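PDB 3GYC: putative glycoside hydrolase from Parabacteroides distasonis ATCC 8503, which probably hydrolyses glycosidic bonds in carbohydrate substrates, as expected of a cellulase-like glycoside hydrolase built on a TIM barrel. Local coordinates for residues 244-247 and 252-255; 77-82 and 259-264; 297-302 and 383-388. All blocks are in the same frame, centred on the assembly; numbering follows the deposited sequence. Where two conformers were deposited one is given.

Contact 1 (244-247 and 252-255)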
ATOM      1  N   GLU A 244      -9.402  18.783  -4.748  1.00 14.33           N
ATOM      2  CA  GLU A 244     -10.551  19.486  -5.310  1.00 13.78           C
ATOM      3  C   GLU A 244     -11.825  18.657  -5.279  1.00 11.72           C
ATOM      4  O   GLU A 244     -12.861  19.134  -4.843  1.00 12.84           O
ATOM      5  CB  GLU A 244     -10.274  19.950  -6.752  1.00 13.76           C
ATOM      6  CG  GLU A 244     -11.410  20.759  -7.391  1.00 15.38           C
ATOM      7  CD  GLU A 244     -11.179  21.020  -8.864  1.00 17.20           C
ATOM      8  OE1 GLU A 244     -10.027  20.841  -9.337  1.00 17.76           O
ATOM      9  OE2 GLU A 244     -12.155  21.363  -9.555  1.00 17.83           O
ATOM     10  N   PHE A 245     -11.752  17.432  -5.761  1.00 10.91           N
ATOM     11  CA  PHE A 245     -12.912  16.563  -5.772  1.00 11.73           C
ATOM     12  C   PHE A 245     -13.600  16.458  -4.382  1.00 11.07           C
ATOM     13  O   PHE A 245     -14.807  16.658  -4.237  1.00 11.69           O
ATOM     14  CB  PHE A 245     -12.512  15.159  -6.235  1.00 10.20           C
ATOM     15  CG  PHE A 245     -13.671  14.245  -6.407  1.00 11.23           C
ATOM     16  CD1 PHE A 245     -14.477  14.334  -7.523  1.00 11.92           C
ATOM     17  CD2 PHE A 245     -13.972  13.294  -5.443  1.00 12.17           C
ATOM     18  CE1 PHE A 245     -15.566  13.500  -7.685  1.00 12.85           C
ATOM     19  CE2 PHE A 245     -15.065  12.470  -5.594  1.00 12.72           C
ATOM     20  CZ  PHE A 245     -15.856  12.556  -6.727  1.00 13.43           C
ATOM     21  N   TYR A 246     -12.804  16.153  -3.370  1.00 11.65           N
ATOM     22  CA  TYR A 246     -13.346  15.973  -2.034  1.00 12.28           C
ATOM     23  C   TYR A 246     -13.849  17.294  -1.433  1.00 11.97           C
ATOM     24  O   TYR A 246     -14.833  17.273  -0.672  1.00 12.80           O
ATOM     25  CB  TYR A 246     -12.359  15.255  -1.102  1.00 11.45           C
ATOM     26  CG  TYR A 246     -12.298  13.759  -1.242  1.00 12.19           C
ATOM     27  CD1 TYR A 246     -13.419  13.027  -1.574  1.00 13.34           C
ATOM     28  CD2 TYR A 246     -11.165  13.060  -0.901  1.00 12.69           C
ATOM     29  CE1 TYR A 246     -13.400  11.654  -1.643  1.00 12.54           C
ATOM     30  CE2 TYR A 246     -11.145  11.673  -0.946  1.00 13.47           C
ATOM     31  CZ  TYR A 246     -12.285  10.988  -1.321  1.00 13.75           C
ATOM     32  OH  TYR A 246     -12.331   9.634  -1.397  1.00 15.79           O
ATOM     33  N   LYS A 247     -13.215  18.414  -1.777  1.00 13.05           N
ATOM     34  CA  LYS A 247     -13.682  19.733  -1.298  1.00 14.32           C
ATOM     35  C   LYS A 247     -15.058  19.991  -1.886  1.00 13.95           C
ATOM     36  O   LYS A 247     -15.944  20.481  -1.201  1.00 15.53           O
ATOM     37  CB  LYS A 247     -12.720  20.875  -1.636  1.00 16.50           C
ATOM     38  CG  LYS A 247     -11.421  20.885  -0.799  1.00 18.03           C
ATOM     39  CD  LYS A 247     -10.465  21.944  -1.315  1.00 19.24           C
ATOM     40  CE  LYS A 247      -9.151  21.976  -0.561  1.00 19.79           C
ATOM     41  NZ  LYS A 247      -8.120  22.764  -1.332  1.00 20.79           N
ATOM     42  N   GLY A 252     -14.240  14.537   4.325  1.00 15.75           N
ATOM     43  CA  GLY A 252     -13.089  14.896   5.150  1.00 14.31           C
ATOM     44  C   GLY A 252     -12.432  13.751   5.887  1.00 14.26           C
ATOM     45  O   GLY A 252     -11.830  13.960   6.925  1.00 13.09           O
ATOM     46  N   TYR A 253     -12.565  12.535   5.364  1.00 13.29           N
ATOM     47  CA  TYR A 253     -11.947  11.346   5.913  1.00 13.71           C
ATOM     48  C   TYR A 253     -12.322  11.070   7.384  1.00 12.62           C
ATOM     49  O   TYR A 253     -11.552  10.438   8.102  1.00 12.62           O
ATOM     50  CB  TYR A 253     -10.421  11.391   5.769  1.00 12.94           C
ATOM     51  CG  TYR A 253      -9.884  11.683   4.384  1.00 14.13           C
ATOM     52  CD1 TYR A 253      -9.700  12.984   3.963  1.00 15.60           C
ATOM     53  CD2 TYR A 253      -9.485  10.658   3.535  1.00 14.92           C
ATOM     54  CE1 TYR A 253      -9.157  13.265   2.724  1.00 16.12           C
ATOM     55  CE2 TYR A 253      -8.948  10.924   2.290  1.00 15.43           C
ATOM     56  CZ  TYR A 253      -8.803  12.232   1.881  1.00 15.75           C
ATOM     57  OH  TYR A 253      -8.269  12.538   0.638  1.00 14.48           O
ATOM     58  N   ASN A 254     -13.507  11.486   7.810  1.00 12.25           N
ATOM     59  CA  ASN A 254     -13.910  11.275   9.197  1.00 13.87           C
ATOM     60  C   ASN A 254     -13.871   9.774   9.556  1.00 13.07           C
ATOM     61  O   ASN A 254     -14.374   8.921   8.822  1.00 13.26           O
ATOM     62  CB  ASN A 254     -15.264  11.895   9.494  1.00 15.24           C
ATOM     63  CG  ASN A 254     -15.472  12.093  10.972  1.00 16.15           C
ATOM     64  OD1 ASN A 254     -15.663  11.129  11.730  1.00 18.35           O
ATOM     65  ND2 ASN A 254     -15.385  13.330  11.404  1.00 16.00           N
ATOM     66  N   ARG A 255     -13.202   9.454  10.652  1.00 12.67           N
ATOM     67  CA  ARG A 255     -13.006   8.058  11.055  1.00 13.71           C
ATOM     68  C   ARG A 255     -14.120   7.427  11.878  1.00 11.99           C
ATOM     69  O   ARG A 255     -14.258   6.193  11.875  1.00 10.60           O
ATOM     70  CB  ARG A 255     -11.685   7.930  11.823  1.00 16.29           C
ATOM     71  CG  ARG A 255     -10.523   8.345  10.967  1.00 18.55           C
ATOM     72  CD  ARG A 255      -9.185   7.973  11.527  1.00 20.76           C
ATOM     73  NE  ARG A 255      -8.167   8.112  10.487  1.00 23.85           N
ATOM     74  CZ  ARG A 255      -6.862   7.895  10.662  1.00 27.12           C
ATOM     75  NH1 ARG A 255      -6.394   7.531  11.848  1.00 28.55           N
ATOM     76  NH2 ARG A 255      -6.013   8.051   9.644  1.00 29.19           N
TER
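The ring of Tyr246 turns its CD2-CE2 edge to the face of Tyr253, an offset edge-to-face pair with planes at 83° and centroids 5.3 Å apart. The offset carries the edge to the phenol end of Tyr253: CE2 of Tyr246 lies 3.7 Å from CZ of Tyr253, and the hydroxyl oxygen of Tyr253 sits at the Tyr246 edge, near its plane, 3.3 Å from CD2. The slightly positive ring hydrogens of Tyr246 thus face chiefly the electron-rich oxygen end of Tyr253. In Tyr246 CG lies anti to the carbonyl carbon (chi1 -80°), which sends the ring from the helix toward the loop; Tyr253 arrives with the end of its ring.

Tyrosine suits both places because each hydroxyl has a polar partner beyond the pair: Tyr246 OH bonds to the backbone N of Val310, and Tyr253 OH to Gln239 NE2. On the helix side Tyr246 is buried and also touches Ala238, Leu309 and Tyr251. Helix 240-249 and the loop after it follow strand 231-232 of the TIM-barrel fold, and this offset edge-to-face pair is local packing that joins the helix to the loop leading on to helix 259-273.

Contact 2 (77-82 and 259-264). With EDO (1,2-ethanediol), chain D.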
ATOM      1  N   TRP A  77     -10.823   3.220  12.909  1.00 13.74           N
ATOM      2  CA  TRP A  77     -12.069   3.860  12.434  1.00 14.24           C
ATOM      3  C   TRP A  77     -13.225   2.883  12.522  1.00 14.14           C
ATOM      4  O   TRP A  77     -13.032   1.675  12.675  1.00 13.74           O
ATOM      5  CB  TRP A  77     -11.939   4.236  10.941  1.00 14.56           C
ATOM      6  CG  TRP A  77     -11.233   3.196  10.121  1.00 14.64           C
ATOM      7  CD1 TRP A  77     -11.577   1.887   9.947  1.00 13.70           C
ATOM      8  CD2 TRP A  77     -10.044   3.398   9.347  1.00 15.25           C
ATOM      9  NE1 TRP A  77     -10.667   1.263   9.128  1.00 13.92           N
ATOM     10  CE2 TRP A  77      -9.698   2.157   8.772  1.00 14.50           C
ATOM     11  CE3 TRP A  77      -9.220   4.494   9.121  1.00 15.60           C
ATOM     12  CZ2 TRP A  77      -8.565   1.995   7.951  1.00 15.89           C
ATOM     13  CZ3 TRP A  77      -8.108   4.332   8.312  1.00 16.22           C
ATOM     14  CH2 TRP A  77      -7.791   3.094   7.736  1.00 15.03           C
ATOM     15  N   ASN A  78     -14.429   3.401  12.425  1.00 12.70           N
ATOM     16  CA  ASN A  78     -15.571   2.536  12.293  1.00 12.35           C
ATOM     17  C   ASN A  78     -16.306   2.853  10.978  1.00 14.14           C
ATOM     18  O   ASN A  78     -17.306   2.242  10.656  1.00 14.48           O
ATOM     19  CB  ASN A  78     -16.469   2.586  13.536  1.00 13.61           C
ATOM     20  CG  ASN A  78     -17.142   3.923  13.742  1.00 13.78           C
ATOM     21  OD1 ASN A  78     -17.245   4.753  12.848  1.00 13.10           O
ATOM     22  ND2 ASN A  78     -17.653   4.110  14.932  1.00 16.01           N
ATOM     23  N   GLN A  79     -15.792   3.811  10.221  1.00 12.07           N
ATOM     24  CA  GLN A  79     -16.433   4.214   8.966  1.00 12.80           C
ATOM     25  C   GLN A  79     -15.924   3.483   7.725  1.00 11.85           C
ATOM     26  O   GLN A  79     -16.582   3.520   6.687  1.00 12.02           O
ATOM     27  CB  GLN A  79     -16.235   5.722   8.791  1.00 11.97           C
ATOM     28  CG  GLN A  79     -16.949   6.464   9.835  1.00 12.07           C
ATOM     29  CD  GLN A  79     -18.433   6.282   9.678  1.00 13.54           C
ATOM     30  OE1 GLN A  79     -18.970   6.551   8.608  1.00 12.95           O
ATOM     31  NE2 GLN A  79     -19.104   5.896  10.742  1.00 11.23           N
ATOM     32  N   GLN A  80     -14.779   2.811   7.827  1.00 12.59           N
ATOM     33  CA  GLN A  80     -14.213   2.078   6.664  1.00 12.38           C
ATOM     34  C   GLN A  80     -14.227   0.580   6.853  1.00 14.68           C
ATOM     35  O   GLN A  80     -14.282   0.096   7.999  1.00 15.55           O
ATOM     36  CB  GLN A  80     -12.782   2.527   6.385  1.00 13.31           C
ATOM     37  CG  GLN A  80     -12.573   3.982   6.351  1.00 13.39           C
ATOM     38  CD  GLN A  80     -13.437   4.695   5.313  1.00 12.84           C
ATOM     39  OE1 GLN A  80     -13.811   4.108   4.313  1.00 13.57           O
ATOM     40  NE2 GLN A  80     -13.770   5.950   5.576  1.00 13.12           N
ATOM     41  N   ASP A  81     -14.085  -0.163   5.745  1.00 14.18           N
ATOM     42  CA  ASP A  81     -14.094  -1.644   5.793  1.00 14.11           C
ATOM     43  C   ASP A  81     -12.707  -2.343   5.690  1.00 12.95           C
ATOM     44  O   ASP A  81     -12.625  -3.541   5.412  1.00 11.82           O
ATOM     45  CB  ASP A  81     -15.095  -2.223   4.737  1.00 14.89           C
ATOM     46  CG  ASP A  81     -16.588  -2.039   5.158  1.00 16.51           C
ATOM     47  OD1 ASP A  81     -16.865  -1.772   6.375  1.00 17.29           O
ATOM     48  OD2 ASP A  81     -17.468  -2.154   4.260  1.00 19.35           O
ATOM     49  N   TRP A  82     -11.631  -1.588   5.882  1.00 13.23           N
ATOM     50  CA  TRP A  82     -10.315  -2.173   6.005  1.00 13.88           C
ATOM     51  C   TRP A  82     -10.170  -2.467   7.490  1.00 12.27           C
ATOM     52  O   TRP A  82     -10.500  -1.639   8.342  1.00 12.77           O
ATOM     53  CB  TRP A  82      -9.203  -1.254   5.582  1.00 14.41           C
ATOM     54  CG  TRP A  82      -9.258  -0.896   4.178  1.00 14.72           C
ATOM     55  CD1 TRP A  82      -9.008  -1.708   3.108  1.00 14.75           C
ATOM     56  CD2 TRP A  82      -9.610   0.384   3.651  1.00 12.48           C
ATOM     57  NE1 TRP A  82      -9.179  -0.998   1.938  1.00 13.58           N
ATOM     58  CE2 TRP A  82      -9.549   0.284   2.248  1.00 12.77           C
ATOM     59  CE3 TRP A  82      -9.953   1.620   4.228  1.00 12.66           C
ATOM     60  CZ2 TRP A  82      -9.785   1.368   1.414  1.00 14.07           C
ATOM     61  CZ3 TRP A  82     -10.208   2.694   3.386  1.00 13.27           C
ATOM     62  CH2 TRP A  82     -10.122   2.560   2.001  1.00 13.96           C
ATOM     63  N   ASP A 259     -21.392  11.373   8.754  1.00 14.33           N
ATOM     64  CA  ASP A 259     -21.728  12.547   7.937  1.00 16.00           C
ATOM     65  C   ASP A 259     -20.933  12.711   6.647  1.00 14.62           C
ATOM     66  O   ASP A 259     -21.512  13.003   5.634  1.00 15.38           O
ATOM     67  CB  ASP A 259     -21.639  13.775   8.816  1.00 19.06           C
ATOM     68  CG  ASP A 259     -22.473  13.612  10.083  1.00 23.15           C
ATOM     69  OD1 ASP A 259     -23.511  14.322  10.172  1.00 27.81           O
ATOM     70  OD2 ASP A 259     -22.167  12.710  10.941  1.00 24.44           O
ATOM     71  N   ASP A 260     -19.622  12.490   6.686  1.00 15.71           N
ATOM     72  CA  ASP A 260     -18.753  12.529   5.480  1.00 15.66           C
ATOM     73  C   ASP A 260     -19.242  11.552   4.412  1.00 15.04           C
ATOM     74  O   ASP A 260     -19.400  11.945   3.246  1.00 13.31           O
ATOM     75  CB  ASP A 260     -17.266  12.246   5.832  1.00 17.08           C
ATOM     76  CG  ASP A 260     -16.586  13.443   6.533  1.00 18.94           C
ATOM     77  OD1 ASP A 260     -17.291  14.402   6.846  1.00 22.77           O
ATOM     78  OD2 ASP A 260     -15.357  13.454   6.747  1.00 20.31           O
ATOM     79  N   TYR A 261     -19.536  10.311   4.801  1.00 11.10           N
ATOM     80  CA  TYR A 261     -20.054   9.362   3.816  1.00 11.93           C
ATOM     81  C   TYR A 261     -21.407   9.761   3.254  1.00 11.07           C
ATOM     82  O   TYR A 261     -21.737   9.441   2.087  1.00 10.61           O
ATOM     83  CB  TYR A 261     -20.123   7.933   4.338  1.00 12.97           C
ATOM     84  CG  TYR A 261     -18.963   7.067   3.881  1.00 12.21           C
ATOM     85  CD1 TYR A 261     -18.829   6.732   2.546  1.00 12.17           C
ATOM     86  CD2 TYR A 261     -18.025   6.584   4.762  1.00 12.02           C
ATOM     87  CE1 TYR A 261     -17.799   5.990   2.098  1.00 13.08           C
ATOM     88  CE2 TYR A 261     -16.967   5.797   4.312  1.00 12.07           C
ATOM     89  CZ  TYR A 261     -16.881   5.472   2.989  1.00 12.88           C
ATOM     90  OH  TYR A 261     -15.863   4.708   2.490  1.00 10.56           O
ATOM     91  N   LYS A 262     -22.208  10.422   4.073  1.00  9.39           N
ATOM     92  CA  LYS A 262     -23.488  10.906   3.588  1.00 10.85           C
ATOM     93  C   LYS A 262     -23.269  11.923   2.441  1.00 10.90           C
ATOM     94  O   LYS A 262     -24.060  11.979   1.519  1.00 10.17           O
ATOM     95  CB  LYS A 262     -24.328  11.511   4.715  1.00  9.78           C
ATOM     96  CG  LYS A 262     -24.952  10.457   5.633  1.00  9.20           C
ATOM     97  CD  LYS A 262     -25.663  11.135   6.826  1.00 10.59           C
ATOM     98  CE  LYS A 262     -26.308  10.160   7.761  1.00 10.67           C
ATOM     99  NZ  LYS A 262     -27.469   9.438   7.167  1.00 11.62           N
ATOM    100  N   ASN A 263     -22.210  12.711   2.521  1.00 11.14           N
ATOM    101  CA  ASN A 263     -21.876  13.654   1.437  1.00 12.35           C
ATOM    102  C   ASN A 263     -21.373  12.888   0.206  1.00 11.84           C
ATOM    103  O   ASN A 263     -21.608  13.311  -0.895  1.00 12.19           O
ATOM    104  CB  ASN A 263     -20.817  14.644   1.891  1.00 11.74           C
ATOM    105  CG  ASN A 263     -21.356  15.653   2.839  1.00 11.78           C
ATOM    106  OD1 ASN A 263     -22.548  15.813   2.939  1.00 12.23           O
ATOM    107  ND2 ASN A 263     -20.493  16.335   3.542  1.00 11.33           N
ATOM    108  N   VAL A 264     -20.678  11.774   0.403  1.00 10.99           N
ATOM    109  CA  VAL A 264     -20.201  10.966  -0.740  1.00 11.21           C
ATOM    110  C   VAL A 264     -21.434  10.436  -1.503  1.00 12.04           C
ATOM    111  O   VAL A 264     -21.516  10.538  -2.749  1.00 10.93           O
ATOM    112  CB  VAL A 264     -19.241   9.824  -0.302  1.00 12.12           C
ATOM    113  CG1 VAL A 264     -18.855   8.925  -1.498  1.00 12.22           C
ATOM    114  CG2 VAL A 264     -17.990  10.412   0.325  1.00 11.54           C
TER
HETATM  115  C1  EDO D   3     -18.415  -4.767   9.301  1.00 32.76           C
HETATM  116  O1  EDO D   3     -18.034  -5.621   8.206  1.00 32.92           O
HETATM  117  C2  EDO D   3     -17.731  -3.437   9.166  1.00 32.54           C
HETATM  118  O2  EDO D   3     -16.349  -3.530   8.774  1.00 30.83           O
HETATM  119  O   HOH W   1     -18.321   9.275   7.131  1.00 10.17           O
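Tyr261 OH donates to Gln80 OE1 over 2.8 Å, in the carbonyl plane and on a lone pair, with a C=O...donor angle of 131°; OE1 in turn lies at the edge of the Tyr261 ring, in its plane. The amide meets the ring at a slant, the two planes 39° apart, with NE2 3.4 Å from Tyr261 CE2. Gln79 O approaches the same CE2 at 3.3 Å. Glutamine is long enough to reach the helix, its chain bending at chi2 (-58°), and carries an acceptor for the hydroxyl; tyrosine combines a ring for a cation-pi contact with Lys313 and a donor at its end. Gln80 NE2 has a weak bond to Tyr251 OH.

A water forms a second bridge, accepting from Tyr261 N at 2.8 Å and donating to Gln79 OE1. Gln79 NE2 bonds to Asn78 OD1, while Gln80 CB packs over one face of Trp77. A phenylalanine in place of Tyr261 would probably leave Gln80 OE1 without this donor, with the weak bond from NE2 to Tyr251 OH left to limit the amide's rotation. The chemistry is that of a neutral hydroxyl-to-amide bond beside Lys313, which also donates to Gln79 O and may polarise ring and carbonyl.

Contact 3 (297-302 and 383-388)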
ATOM      1  N   ASN A 297      15.184   9.418 -12.094  1.00 13.40           N
ATOM      2  CA  ASN A 297      15.889   8.887 -10.928  1.00 13.65           C
ATOM      3  C   ASN A 297      16.245   7.431 -11.071  1.00 14.09           C
ATOM      4  O   ASN A 297      16.959   6.895 -10.233  1.00 14.15           O
ATOM      5  CB  ASN A 297      15.061   9.122  -9.645  1.00 14.29           C
ATOM      6  CG  ASN A 297      14.967  10.602  -9.273  1.00 14.82           C
ATOM      7  OD1 ASN A 297      15.722  11.404  -9.780  1.00 15.33           O
ATOM      8  ND2 ASN A 297      14.069  10.951  -8.362  1.00 17.08           N
ATOM      9  N   ARG A 298      15.757   6.811 -12.146  1.00 14.15           N
ATOM     10  CA  ARG A 298      16.007   5.411 -12.449  0.50 13.42           C
ATOM     11  C   ARG A 298      15.586   4.486 -11.287  1.00 13.62           C
ATOM     12  O   ARG A 298      16.352   3.668 -10.799  1.00 13.91           O
ATOM     13  CB  ARG A 298      17.471   5.228 -12.857  0.50 13.75           C
ATOM     14  CG  ARG A 298      17.860   6.140 -14.018  0.50 13.09           C
ATOM     15  CD  ARG A 298      19.307   5.998 -14.399  0.50 13.50           C
ATOM     16  NE  ARG A 298      19.641   4.665 -14.894  0.50 13.09           N
ATOM     17  CZ  ARG A 298      19.460   4.262 -16.151  0.50 12.57           C
ATOM     18  NH1 ARG A 298      18.893   5.073 -17.035  0.50 11.48           N
ATOM     19  NH2 ARG A 298      19.815   3.034 -16.509  0.50 12.45           N
ATOM     20  N   ARG A 299      14.326   4.612 -10.871  1.00 13.21           N
ATOM     21  CA  ARG A 299      13.778   3.795  -9.799  1.00 13.41           C
ATOM     22  C   ARG A 299      12.473   3.159 -10.223  1.00 13.46           C
ATOM     23  O   ARG A 299      11.673   3.802 -10.914  1.00 14.01           O
ATOM     24  CB  ARG A 299      13.558   4.658  -8.554  1.00 13.32           C
ATOM     25  CG  ARG A 299      14.831   5.079  -7.875  1.00 13.34           C
ATOM     26  CD  ARG A 299      15.553   3.876  -7.298  1.00 14.52           C
ATOM     27  NE  ARG A 299      16.747   4.244  -6.546  1.00 13.46           N
ATOM     28  CZ  ARG A 299      17.930   4.500  -7.088  1.00 14.79           C
ATOM     29  NH1 ARG A 299      18.103   4.483  -8.406  1.00 14.13           N
ATOM     30  NH2 ARG A 299      18.949   4.785  -6.302  1.00 14.75           N
ATOM     31  N   PRO A 300      12.236   1.907  -9.797  1.00 13.93           N
ATOM     32  CA  PRO A 300      10.982   1.258 -10.152  1.00 13.50           C
ATOM     33  C   PRO A 300       9.851   1.785  -9.296  1.00 13.07           C
ATOM     34  O   PRO A 300      10.083   2.270  -8.198  1.00 14.39           O
ATOM     35  CB  PRO A 300      11.229  -0.219  -9.885  1.00 15.04           C
ATOM     36  CG  PRO A 300      12.431  -0.304  -9.053  1.00 15.72           C
ATOM     37  CD  PRO A 300      13.203   0.976  -9.191  1.00 14.68           C
ATOM     38  N   LEU A 301       8.645   1.723  -9.827  1.00 12.76           N
ATOM     39  CA  LEU A 301       7.476   2.180  -9.121  1.00 13.38           C
ATOM     40  C   LEU A 301       6.521   1.065  -8.777  1.00 12.16           C
ATOM     41  O   LEU A 301       6.347   0.101  -9.535  1.00 10.96           O
ATOM     42  CB  LEU A 301       6.716   3.204  -9.968  1.00 13.82           C
ATOM     43  CG  LEU A 301       7.366   4.558 -10.137  1.00 15.69           C
ATOM     44  CD1 LEU A 301       6.493   5.462 -11.019  1.00 14.35           C
ATOM     45  CD2 LEU A 301       7.625   5.177  -8.773  1.00 17.02           C
ATOM     46  N   VAL A 302       5.904   1.199  -7.608  1.00 12.87           N
ATOM     47  CA  VAL A 302       4.810   0.336  -7.211  1.00 12.39           C
ATOM     48  C   VAL A 302       3.695   1.262  -6.702  1.00 12.52           C
ATOM     49  O   VAL A 302       3.967   2.248  -6.042  1.00 13.65           O
ATOM     50  CB  VAL A 302       5.189  -0.711  -6.075  1.00 13.10           C
ATOM     51  CG1 VAL A 302       3.919  -1.470  -5.599  1.00 11.88           C
ATOM     52  CG2 VAL A 302       6.261  -1.703  -6.545  1.00 10.81           C
ATOM     53  N   ASN A 383      21.155  -1.030 -14.290  1.00 17.67           N
ATOM     54  CA  ASN A 383      20.486  -0.502 -13.115  1.00 16.40           C
ATOM     55  C   ASN A 383      20.549  -1.601 -12.039  1.00 16.85           C
ATOM     56  O   ASN A 383      19.674  -2.452 -11.943  1.00 16.56           O
ATOM     57  CB  ASN A 383      19.042  -0.079 -13.454  1.00 15.75           C
ATOM     58  CG  ASN A 383      18.423   0.805 -12.386  1.00 14.06           C
ATOM     59  OD1 ASN A 383      18.844   0.754 -11.251  1.00 14.20           O
ATOM     60  ND2 ASN A 383      17.422   1.608 -12.749  1.00 12.02           N
ATOM     61  N   GLU A 384      21.630  -1.586 -11.260  1.00 16.87           N
ATOM     62  CA  GLU A 384      21.804  -2.525 -10.162  1.00 16.99           C
ATOM     63  C   GLU A 384      20.775  -2.290  -9.044  1.00 15.42           C
ATOM     64  O   GLU A 384      20.335  -3.245  -8.449  1.00 16.61           O
ATOM     65  CB  GLU A 384      23.246  -2.477  -9.602  1.00 17.12           C
ATOM     66  CG  GLU A 384      24.301  -3.078 -10.563  1.00 18.58           C
ATOM     67  N   VAL A 385      20.402  -1.045  -8.741  1.00 13.62           N
ATOM     68  CA  VAL A 385      19.427  -0.829  -7.679  1.00 13.81           C
ATOM     69  C   VAL A 385      18.088  -1.502  -8.071  1.00 14.16           C
ATOM     70  O   VAL A 385      17.531  -2.285  -7.289  1.00 13.37           O
ATOM     71  CB  VAL A 385      19.221   0.663  -7.284  1.00 12.79           C
ATOM     72  CG1 VAL A 385      18.102   0.793  -6.220  1.00 12.94           C
ATOM     73  CG2 VAL A 385      20.546   1.280  -6.792  1.00 12.99           C
ATOM     74  N   ALA A 386      17.609  -1.216  -9.287  1.00 13.76           N
ATOM     75  CA  ALA A 386      16.354  -1.780  -9.765  1.00 14.69           C
ATOM     76  C   ALA A 386      16.422  -3.295  -9.866  1.00 15.75           C
ATOM     77  O   ALA A 386      15.409  -3.967  -9.659  1.00 15.73           O
ATOM     78  CB  ALA A 386      15.956  -1.174 -11.118  1.00 13.24           C
ATOM     79  N   ALA A 387      17.602  -3.829 -10.203  1.00 15.99           N
ATOM     80  CA  ALA A 387      17.768  -5.273 -10.343  1.00 16.49           C
ATOM     81  C   ALA A 387      17.436  -5.993  -9.043  1.00 16.97           C
ATOM     82  O   ALA A 387      17.076  -7.152  -9.091  1.00 17.92           O
ATOM     83  CB  ALA A 387      19.167  -5.649 -10.804  1.00 15.94           C
ATOM     84  N   LYS A 388      17.560  -5.325  -7.889  1.00 18.14           N
ATOM     85  CA  LYS A 388      17.228  -5.979  -6.608  1.00 18.34           C
ATOM     86  C   LYS A 388      15.770  -6.404  -6.578  1.00 16.19           C
ATOM     87  O   LYS A 388      15.452  -7.496  -6.102  1.00 15.32           O
ATOM     88  CB  LYS A 388      17.563  -5.107  -5.390  1.00 19.64           C
ATOM     89  CG  LYS A 388      19.055  -4.936  -5.189  1.00 21.66           C
ATOM     90  CD  LYS A 388      19.443  -4.254  -3.855  1.00 22.19           C
ATOM     91  CE  LYS A 388      18.924  -2.839  -3.784  1.00 23.06           C
ATOM     92  NZ  LYS A 388      19.581  -2.007  -2.665  1.00 21.33           N
TER
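With CG anti to the backbone N (chi1 -165°), Asn383 points its amide at the end of helix 276-297, and the bend of Arg299 at chi2 (-66°) brings its guanidinium back toward Val385 although its CB points away. Asn383 ND2 donates to Arg298 O at 3.0 Å, nearly straight at 169°, while Arg299 NH1 reaches the same oxygen at 3.1 Å. Two donors therefore grip one oxygen, one from each side of the carbonyl plane and neither on a lone pair. The other half of the amide is also used: OD1 accepts from Ala386 N, so Asn383 is the N-cap of helix 384-390, and asparagine serves as donor and acceptor at once. ND2 has a further partner in Ser378 O.

Val385 CG1 rests over one face of the Arg299 guanidinium, 3.7 Å from NE; the group's other bonds run from NE to Leu228 O and from NH2 to Ser226 O. The small side chain of Ala386 suits a close approach: its CB meets Pro300 CD at 4.0 Å. Arg298, with positive phi, is the C-prime residue of a Schellman motif ending helix 276-297. The chain then enters strand 301-303, between strands 231-232 and 340-343, and helix 384-390 packs against this helix-to-strand turn.

How the contacts relate
From the N terminus, the chain passes strands 17-23 and 53-57 before reaching 77-82. Contact 2 closes a long excursion when helix 259-273 returns to that loop, and contact 1, a short closure between helix 240-249 and the loop after it, falls within this excursion. The two touch: Asn78 N probably bonds to Arg255 O, and Asp260 OD2 accepts a probable, weak hydrogen bond from Gly252 N. Contact 3 follows in series, joining the start of strand 301-303 to helix 384-390. Contacts 1 and 2 lie in excursions following strands 53-57 and 231-232, consistent with the opposite end of a TIM barrel from contact 3, whose centre is about 34 and 37 Å from theirs.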